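Local structure of RIM-binding protein, isoform F (Drosophila melanogaster, 6Q9M) at residues T225-W230 with G262-I267; G207-P212 with K285-Q290. The protein couples synaptic vesicle recruitment to release sites at the presynaptic active zone, probably using its array of fibronectin type III domains as a binding scaffold. All coordinates share one frame; numbering follows the deposited sequence.

Contact 1: T225-W230 with G262-I267; sequences TILVTW and GDHALI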
ATOM      1  N   THR A 225       0.352 -36.606  -9.869  1.00107.64           N
ATOM      2  CA  THR A 225       0.329 -35.879  -8.611  1.00104.13           C
ATOM      3  C   THR A 225       0.210 -34.387  -8.894  1.00103.39           C
ATOM      4  O   THR A 225       0.739 -33.891  -9.890  1.00111.08           O
ATOM      5  CB  THR A 225       1.591 -36.163  -7.787  1.00105.87           C
ATOM      6  OG1 THR A 225       2.741 -35.631  -8.459  1.00103.93           O
ATOM      7  CG2 THR A 225       1.772 -37.665  -7.565  1.00112.51           C
ATOM      8  N   ILE A 226      -0.503 -33.675  -8.033  1.00103.81           N
ATOM      9  CA  ILE A 226      -0.618 -32.228  -8.149  1.00109.19           C
ATOM     10  C   ILE A 226      -0.247 -31.609  -6.812  1.00105.56           C
ATOM     11  O   ILE A 226      -0.441 -32.215  -5.752  1.00 99.52           O
ATOM     12  CB  ILE A 226      -2.016 -31.775  -8.616  1.00116.18           C
ATOM     13  CG1 ILE A 226      -3.118 -32.610  -7.974  1.00118.54           C
ATOM     14  CG2 ILE A 226      -2.113 -31.853 -10.146  1.00122.98           C
ATOM     15  CD1 ILE A 226      -3.422 -32.233  -6.545  1.00121.04           C
ATOM     16  N   LEU A 227       0.309 -30.405  -6.867  1.00103.81           N
ATOM     17  CA  LEU A 227       0.688 -29.669  -5.670  1.00 95.69           C
ATOM     18  C   LEU A 227      -0.181 -28.427  -5.519  1.00 83.53           C
ATOM     19  O   LEU A 227      -0.041 -27.464  -6.281  1.00 81.37           O
ATOM     20  CB  LEU A 227       2.168 -29.303  -5.707  1.00 96.00           C
ATOM     21  CG  LEU A 227       2.635 -28.765  -4.356  1.00 95.01           C
ATOM     22  CD1 LEU A 227       3.126 -29.897  -3.486  1.00 92.76           C
ATOM     23  CD2 LEU A 227       3.719 -27.718  -4.557  1.00 96.42           C
ATOM     24  N   VAL A 228      -1.067 -28.449  -4.531  1.00 75.46           N
ATOM     25  CA  VAL A 228      -1.887 -27.298  -4.180  1.00 79.97           C
ATOM     26  C   VAL A 228      -1.203 -26.582  -3.027  1.00 79.61           C
ATOM     27  O   VAL A 228      -0.695 -27.222  -2.093  1.00 73.14           O
ATOM     28  CB  VAL A 228      -3.326 -27.718  -3.814  1.00 91.65           C
ATOM     29  CG1 VAL A 228      -3.311 -28.897  -2.855  1.00 98.85           C
ATOM     30  CG2 VAL A 228      -4.102 -26.547  -3.220  1.00 87.47           C
ATOM     31  N   THR A 229      -1.150 -25.252  -3.113  1.00 79.73           N
ATOM     32  CA  THR A 229      -0.518 -24.408  -2.112  1.00 71.52           C
ATOM     33  C   THR A 229      -1.484 -23.308  -1.709  1.00 75.27           C
ATOM     34  O   THR A 229      -2.444 -23.007  -2.425  1.00 77.59           O
ATOM     35  CB  THR A 229       0.768 -23.774  -2.640  1.00 76.48           C
ATOM     36  OG1 THR A 229       0.434 -22.803  -3.643  1.00 86.56           O
ATOM     37  CG2 THR A 229       1.676 -24.834  -3.246  1.00 68.72           C
ATOM     38  N   TRP A 230      -1.224 -22.718  -0.543  1.00 70.82           N
ATOM     39  CA  TRP A 230      -2.063 -21.651  -0.013  1.00 66.82           C
ATOM     40  C   TRP A 230      -1.284 -20.901   1.056  1.00 76.20           C
ATOM     41  O   TRP A 230      -0.287 -21.398   1.587  1.00 73.27           O
ATOM     42  CB  TRP A 230      -3.371 -22.187   0.566  1.00 64.60           C
ATOM     43  CG  TRP A 230      -3.142 -23.134   1.686  1.00 72.29           C
ATOM     44  CD1 TRP A 230      -3.030 -22.837   3.022  1.00 73.27           C
ATOM     45  CD2 TRP A 230      -2.979 -24.545   1.578  1.00 71.67           C
ATOM     46  NE1 TRP A 230      -2.810 -23.990   3.746  1.00 64.87           N
ATOM     47  CE2 TRP A 230      -2.768 -25.048   2.877  1.00 65.53           C
ATOM     48  CE3 TRP A 230      -2.995 -25.439   0.504  1.00 77.62           C
ATOM     49  CZ2 TRP A 230      -2.572 -26.395   3.118  1.00 63.08           C
ATOM     50  CZ3 TRP A 230      -2.809 -26.768   0.747  1.00 74.77           C
ATOM     51  CH2 TRP A 230      -2.602 -27.235   2.037  1.00 67.07           C
ATOM     52  N   GLY A 262       1.120 -25.402   7.877  1.00 85.42           N
ATOM     53  CA  GLY A 262       1.205 -26.050   6.580  1.00 84.56           C
ATOM     54  C   GLY A 262       0.679 -25.151   5.475  1.00 81.10           C
ATOM     55  O   GLY A 262      -0.323 -24.451   5.638  1.00 84.46           O
ATOM     56  N   ASP A 263       1.379 -25.161   4.339  1.00 75.66           N
ATOM     57  CA  ASP A 263       0.998 -24.305   3.226  1.00 70.75           C
ATOM     58  C   ASP A 263       0.836 -25.076   1.924  1.00 71.43           C
ATOM     59  O   ASP A 263       0.729 -24.455   0.860  1.00 79.81           O
ATOM     60  CB  ASP A 263       2.004 -23.156   3.052  1.00 72.18           C
ATOM     61  CG  ASP A 263       3.392 -23.628   2.657  1.00 77.54           C
ATOM     62  OD1 ASP A 263       3.636 -24.852   2.633  1.00 80.32           O
ATOM     63  OD2 ASP A 263       4.249 -22.757   2.379  1.00 78.88           O
ATOM     64  N   HIS A 264       0.817 -26.404   1.971  1.00 66.51           N
ATOM     65  CA  HIS A 264       0.713 -27.158   0.734  1.00 72.54           C
ATOM     66  C   HIS A 264       0.254 -28.577   1.020  1.00 76.24           C
ATOM     67  O   HIS A 264       0.382 -29.088   2.135  1.00 76.37           O
ATOM     68  CB  HIS A 264       2.041 -27.200  -0.015  1.00 62.67           C
ATOM     69  CG  HIS A 264       3.045 -28.114   0.608  1.00 65.78           C
ATOM     70  ND1 HIS A 264       3.794 -27.752   1.706  1.00 68.37           N
ATOM     71  CD2 HIS A 264       3.425 -29.375   0.291  1.00 69.12           C
ATOM     72  CE1 HIS A 264       4.598 -28.747   2.037  1.00 65.61           C
ATOM     73  NE2 HIS A 264       4.397 -29.743   1.192  1.00 69.35           N
ATOM     74  N   ALA A 265      -0.247 -29.212  -0.032  1.00 71.16           N
ATOM     75  CA  ALA A 265      -0.600 -30.618  -0.011  1.00 77.20           C
ATOM     76  C   ALA A 265      -0.273 -31.189  -1.376  1.00 82.28           C
ATOM     77  O   ALA A 265      -0.521 -30.537  -2.395  1.00 83.52           O
ATOM     78  CB  ALA A 265      -2.094 -30.814   0.307  1.00 67.19           C
ATOM     79  N   LEU A 266       0.295 -32.396  -1.394  1.00 90.18           N
ATOM     80  CA  LEU A 266       0.592 -33.127  -2.628  1.00 87.87           C
ATOM     81  C   LEU A 266      -0.075 -34.495  -2.562  1.00 94.19           C
ATOM     82  O   LEU A 266       0.300 -35.327  -1.730  1.00 93.67           O
ATOM     83  CB  LEU A 266       2.097 -33.263  -2.820  1.00 80.51           C
ATOM     84  CG  LEU A 266       2.598 -34.417  -3.686  1.00 80.83           C
ATOM     85  CD1 LEU A 266       2.241 -34.131  -5.109  1.00 77.44           C
ATOM     86  CD2 LEU A 266       4.092 -34.532  -3.545  1.00 80.71           C
ATOM     87  N   ILE A 267      -1.041 -34.740  -3.443  1.00103.04           N
ATOM     88  CA  ILE A 267      -1.826 -35.971  -3.422  1.00115.73           C
ATOM     89  C   ILE A 267      -1.532 -36.772  -4.680  1.00122.73           C
ATOM     90  O   ILE A 267      -1.194 -36.215  -5.731  1.00128.45           O
ATOM     91  CB  ILE A 267      -3.349 -35.716  -3.280  1.00123.89           C
ATOM     92  CG1 ILE A 267      -3.940 -34.873  -4.437  1.00130.94           C
ATOM     93  CG2 ILE A 267      -3.657 -35.050  -1.948  1.00119.98           C
ATOM     94  CD1 ILE A 267      -4.219 -35.620  -5.755  1.00142.07           C
TER
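Val228 and Ala265 form the central hydrogen-bonded pair of two antiparallel strands, 225-230 and 264-267, whose axes approach to 4.7 Å at 165°. Val228 N gives to Ala265 O at 3.0 Å and Ala265 N to Val228 O at 2.9 Å. The next such pair, Ile226 with Ile267, is joined by two weak bonds, a looser grip at that end. At the other end one further bond runs from Trp230 N to Asp263 O. In the fibronectin type III fold these are strands B and E, and strand 215-219 completes their sheet through backbone bonds to Leu227 and Thr229. On the inward face, Ile226 and Ile267 lie side by side and point the same way, Ile226 CD1 3.4 Å from Ile267 CG1, and Val228 CG1 meets Ala265 CB. Trp230 covers the end of this face. A chi1 of 60° sets its CG between backbone N and carbonyl carbon, and the indole lies with one face over the Asp263-His264 peptide, where the strand begins. Asp263 CA stands 4.0 Å from the centroid of the five-membered ring in a CH-pi contact. Trp230 CH2 meets Ala265 CB at 4.0 Å, and Tyr245 and Ile257 of the other sheet pack onto the indole. An alanine in place of Trp230 would probably open a gap between the two sheets and leave the Asp263-His264 peptide and the Ala265 methyl without their aromatic cover. On the outer face, Leu227 CD1 touches Leu266 CB at 3.6 Å, the side chains crossing at about a right angle. One bond helps to set the turn of the imidazole: His264 ND1 donates within the ring plane to Asp263 OD1 at 3.0 Å. Leu266 CD1 reaches diagonally across to Thr225 CB.

Contact 2: G207-P212 with K285-Q290; sequences GLPDPP and KSRDSQ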
ATOM      1  N   GLY A 207     -17.452 -15.320  14.044  1.00104.71           N
ATOM      2  CA  GLY A 207     -17.312 -16.405  15.001  1.00104.87           C
ATOM      3  C   GLY A 207     -16.569 -17.646  14.573  1.00105.22           C
ATOM      4  O   GLY A 207     -16.338 -18.538  15.396  1.00114.83           O
ATOM      5  N   LEU A 208     -16.230 -17.741  13.300  1.00 96.67           N
ATOM      6  CA  LEU A 208     -15.634 -18.960  12.798  1.00 95.54           C
ATOM      7  C   LEU A 208     -14.361 -18.677  12.014  1.00 93.94           C
ATOM      8  O   LEU A 208     -14.147 -17.549  11.541  1.00 94.67           O
ATOM      9  CB  LEU A 208     -16.641 -19.708  11.924  1.00 99.85           C
ATOM     10  CG  LEU A 208     -17.570 -20.671  12.663  1.00112.38           C
ATOM     11  CD1 LEU A 208     -18.709 -19.945  13.368  1.00124.59           C
ATOM     12  CD2 LEU A 208     -18.064 -21.709  11.729  1.00117.26           C
ATOM     13  N   PRO A 209     -13.475 -19.670  11.897  1.00 77.68           N
ATOM     14  CA  PRO A 209     -12.201 -19.435  11.213  1.00 74.44           C
ATOM     15  C   PRO A 209     -12.352 -18.927   9.790  1.00 72.83           C
ATOM     16  O   PRO A 209     -13.431 -18.958   9.198  1.00 74.13           O
ATOM     17  CB  PRO A 209     -11.553 -20.820  11.200  1.00 74.34           C
ATOM     18  CG  PRO A 209     -12.188 -21.575  12.293  1.00 77.69           C
ATOM     19  CD  PRO A 209     -13.415 -20.847  12.772  1.00 81.85           C
ATOM     20  N   ASP A 210     -11.247 -18.485   9.245  1.00 71.03           N
ATOM     21  CA  ASP A 210     -11.233 -17.892   7.926  1.00 79.01           C
ATOM     22  C   ASP A 210     -10.483 -18.782   6.945  1.00 79.46           C
ATOM     23  O   ASP A 210      -9.463 -19.393   7.293  1.00 67.40           O
ATOM     24  CB  ASP A 210     -10.575 -16.509   7.968  1.00 88.99           C
ATOM     25  CG  ASP A 210     -11.557 -15.420   8.346  1.00104.09           C
ATOM     26  OD1 ASP A 210     -12.587 -15.259   7.645  1.00107.12           O
ATOM     27  OD2 ASP A 210     -11.313 -14.749   9.370  1.00109.27           O
ATOM     28  N   PRO A 211     -10.977 -18.892   5.720  1.00 76.21           N
ATOM     29  CA  PRO A 211     -10.333 -19.774   4.753  1.00 73.16           C
ATOM     30  C   PRO A 211      -8.992 -19.209   4.326  1.00 74.95           C
ATOM     31  O   PRO A 211      -8.763 -17.987   4.417  1.00 73.85           O
ATOM     32  CB  PRO A 211     -11.328 -19.813   3.584  1.00 79.02           C
ATOM     33  CG  PRO A 211     -12.193 -18.563   3.765  1.00 79.75           C
ATOM     34  CD  PRO A 211     -12.231 -18.285   5.227  1.00 74.20           C
ATOM     35  N   PRO A 212      -8.057 -20.053   3.886  1.00 72.93           N
ATOM     36  CA  PRO A 212      -6.777 -19.545   3.388  1.00 65.08           C
ATOM     37  C   PRO A 212      -6.945 -18.791   2.081  1.00 79.40           C
ATOM     38  O   PRO A 212      -7.887 -19.007   1.318  1.00 78.86           O
ATOM     39  CB  PRO A 212      -5.942 -20.816   3.180  1.00 70.55           C
ATOM     40  CG  PRO A 212      -6.931 -21.897   2.999  1.00 75.30           C
ATOM     41  CD  PRO A 212      -8.102 -21.525   3.877  1.00 74.80           C
ATOM     42  N   LYS A 285      -9.225 -25.422   9.486  1.00 84.15           N
ATOM     43  CA  LYS A 285      -9.745 -26.173  10.614  1.00 95.54           C
ATOM     44  C   LYS A 285      -9.281 -25.457  11.881  1.00 94.22           C
ATOM     45  O   LYS A 285      -8.172 -24.923  11.930  1.00 88.71           O
ATOM     46  CB  LYS A 285      -9.222 -27.623  10.529  1.00 99.60           C
ATOM     47  CG  LYS A 285      -9.544 -28.637  11.652  1.00112.68           C
ATOM     48  CD  LYS A 285     -10.827 -28.397  12.451  1.00119.61           C
ATOM     49  CE  LYS A 285     -11.381 -29.706  13.001  1.00123.35           C
ATOM     50  NZ  LYS A 285     -10.430 -30.395  13.930  1.00122.09           N
ATOM     51  N   SER A 286     -10.129 -25.425  12.902  1.00 99.09           N
ATOM     52  CA  SER A 286      -9.718 -24.846  14.175  1.00103.48           C
ATOM     53  C   SER A 286     -10.281 -25.695  15.307  1.00108.85           C
ATOM     54  O   SER A 286     -10.781 -26.803  15.093  1.00101.56           O
ATOM     55  CB  SER A 286     -10.128 -23.369  14.286  1.00105.49           C
ATOM     56  OG  SER A 286     -11.320 -23.209  15.044  1.00112.13           O
ATOM     57  N   ARG A 287     -10.222 -25.135  16.519  1.00119.34           N
ATOM     58  CA  ARG A 287     -10.241 -25.944  17.733  1.00127.19           C
ATOM     59  C   ARG A 287     -11.509 -26.780  17.856  1.00131.08           C
ATOM     60  O   ARG A 287     -11.451 -27.914  18.348  1.00130.91           O
ATOM     61  CB  ARG A 287     -10.066 -25.043  18.961  1.00132.01           C
ATOM     62  CG  ARG A 287     -11.135 -23.946  19.171  1.00134.98           C
ATOM     63  CD  ARG A 287     -10.894 -22.700  18.320  1.00131.32           C
ATOM     64  NE  ARG A 287     -11.654 -21.523  18.752  1.00128.11           N
ATOM     65  CZ  ARG A 287     -12.112 -20.584  17.923  1.00122.04           C
ATOM     66  NH1 ARG A 287     -12.787 -19.544  18.398  1.00122.06           N
ATOM     67  NH2 ARG A 287     -11.898 -20.684  16.613  1.00113.87           N
ATOM     68  N   ASP A 288     -12.656 -26.263  17.402  1.00133.61           N
ATOM     69  CA  ASP A 288     -13.875 -27.062  17.368  1.00140.63           C
ATOM     70  C   ASP A 288     -14.637 -26.980  16.047  1.00139.15           C
ATOM     71  O   ASP A 288     -15.754 -27.498  15.974  1.00141.18           O
ATOM     72  CB  ASP A 288     -14.822 -26.662  18.506  1.00146.36           C
ATOM     73  CG  ASP A 288     -14.152 -26.673  19.875  1.00150.12           C
ATOM     74  OD1 ASP A 288     -13.389 -25.735  20.187  1.00148.74           O
ATOM     75  OD2 ASP A 288     -14.403 -27.616  20.656  1.00156.09           O
ATOM     76  N   SER A 289     -14.081 -26.378  14.995  1.00134.27           N
ATOM     77  CA  SER A 289     -14.862 -26.181  13.775  1.00128.52           C
ATOM     78  C   SER A 289     -13.930 -25.933  12.586  1.00119.17           C
ATOM     79  O   SER A 289     -12.734 -25.709  12.755  1.00118.42           O
ATOM     80  CB  SER A 289     -15.852 -25.031  13.936  1.00128.28           C
ATOM     81  OG  SER A 289     -16.598 -24.834  12.751  1.00127.99           O
ATOM     82  N   GLN A 290     -14.515 -25.885  11.390  1.00117.05           N
ATOM     83  CA  GLN A 290     -13.848 -25.652  10.133  1.00115.25           C
ATOM     84  C   GLN A 290     -14.498 -24.418   9.485  1.00101.49           C
ATOM     85  O   GLN A 290     -15.723 -24.230   9.514  1.00 97.21           O
ATOM     86  CB  GLN A 290     -13.884 -26.925   9.251  1.00125.64           C
ATOM     87  CG  GLN A 290     -15.222 -27.382   8.688  1.00139.49           C
ATOM     88  CD  GLN A 290     -15.678 -26.706   7.385  1.00145.84           C
ATOM     89  OE1 GLN A 290     -15.057 -26.843   6.377  1.00148.75           O
ATOM     90  NE2 GLN A 290     -16.856 -26.175   7.377  1.00150.09           N
TER
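Pro209 packs on Ser286 where the proline-rich loop 207-212, between strands 198-202 and 215-219, passes the beta turn that follows strand 283-286, the F strand of a fibronectin type III-like fold. The turn spans Ser286 to Ser289, with Arg287 and Asp288 at its corners in a backbone conformation close to type I. A bond from Ser286 N to Ser289 O and a weak one from Ser289 N to Ser286 O close it. Van der Waals contact carries the meeting of the two segments. The pyrrolidine ring of Pro209 points at the turn, and its CG touches both atoms of the serine side chain, lying 3.3 Å from Ser286 OG and 3.4 Å from Ser286 CB. Pro209 CD is 4.1 Å from Arg287 NH2, the two side chains crossing obliquely, and Ser291 adds a further contact to the proline. Leu208 CD2 comes within 3.6 Å of Ser289 OG and 4.1 Å of Gln290 O. Most of the polar interactions belong to the turn itself. Arg287 starts with CG between its backbone N and carbonyl carbon and bends at chi2, and its guanidinium comes back over the turn. There NH2 donates to Ser286 OG at 3.0 Å with an angle of 150° at the hydrogen, OG lying 18° out of the guanidinium plane. This bond ties the arginine tip and the serine hydroxyl together beside the proline ring, and Pro241 touches the arginine as well. Farther along the loop, Asp210 O accepts a hydrogen bond from Thr284 OG1, which adds a polar tie between the two chain parts. Ser289 OG sits anti to its own backbone N, chi1 179°, and bonds weakly to Gln290 O.

Overall arrangement
Both contacts lie in the last of the three domains, their centres 19 Å apart and on the same side of the chain's centre. Along the chain the order is 207-212, 225-230, 262-267 and 285-290, so contact 2 brackets contact 1. Contact 1 builds the sheet of strands 215-219, 225-231 and 264-268, whereas the turn of contact 2 extends from the facing sheet of strands 256-257, 242-246 and 283-286. The two contacts meet where Pro212 CB packs on Trp230 CD1 at 3.5 Å. The loop between strands 198-202 and 215-219 thus touches both the turn and the core tryptophan of this beta sandwich.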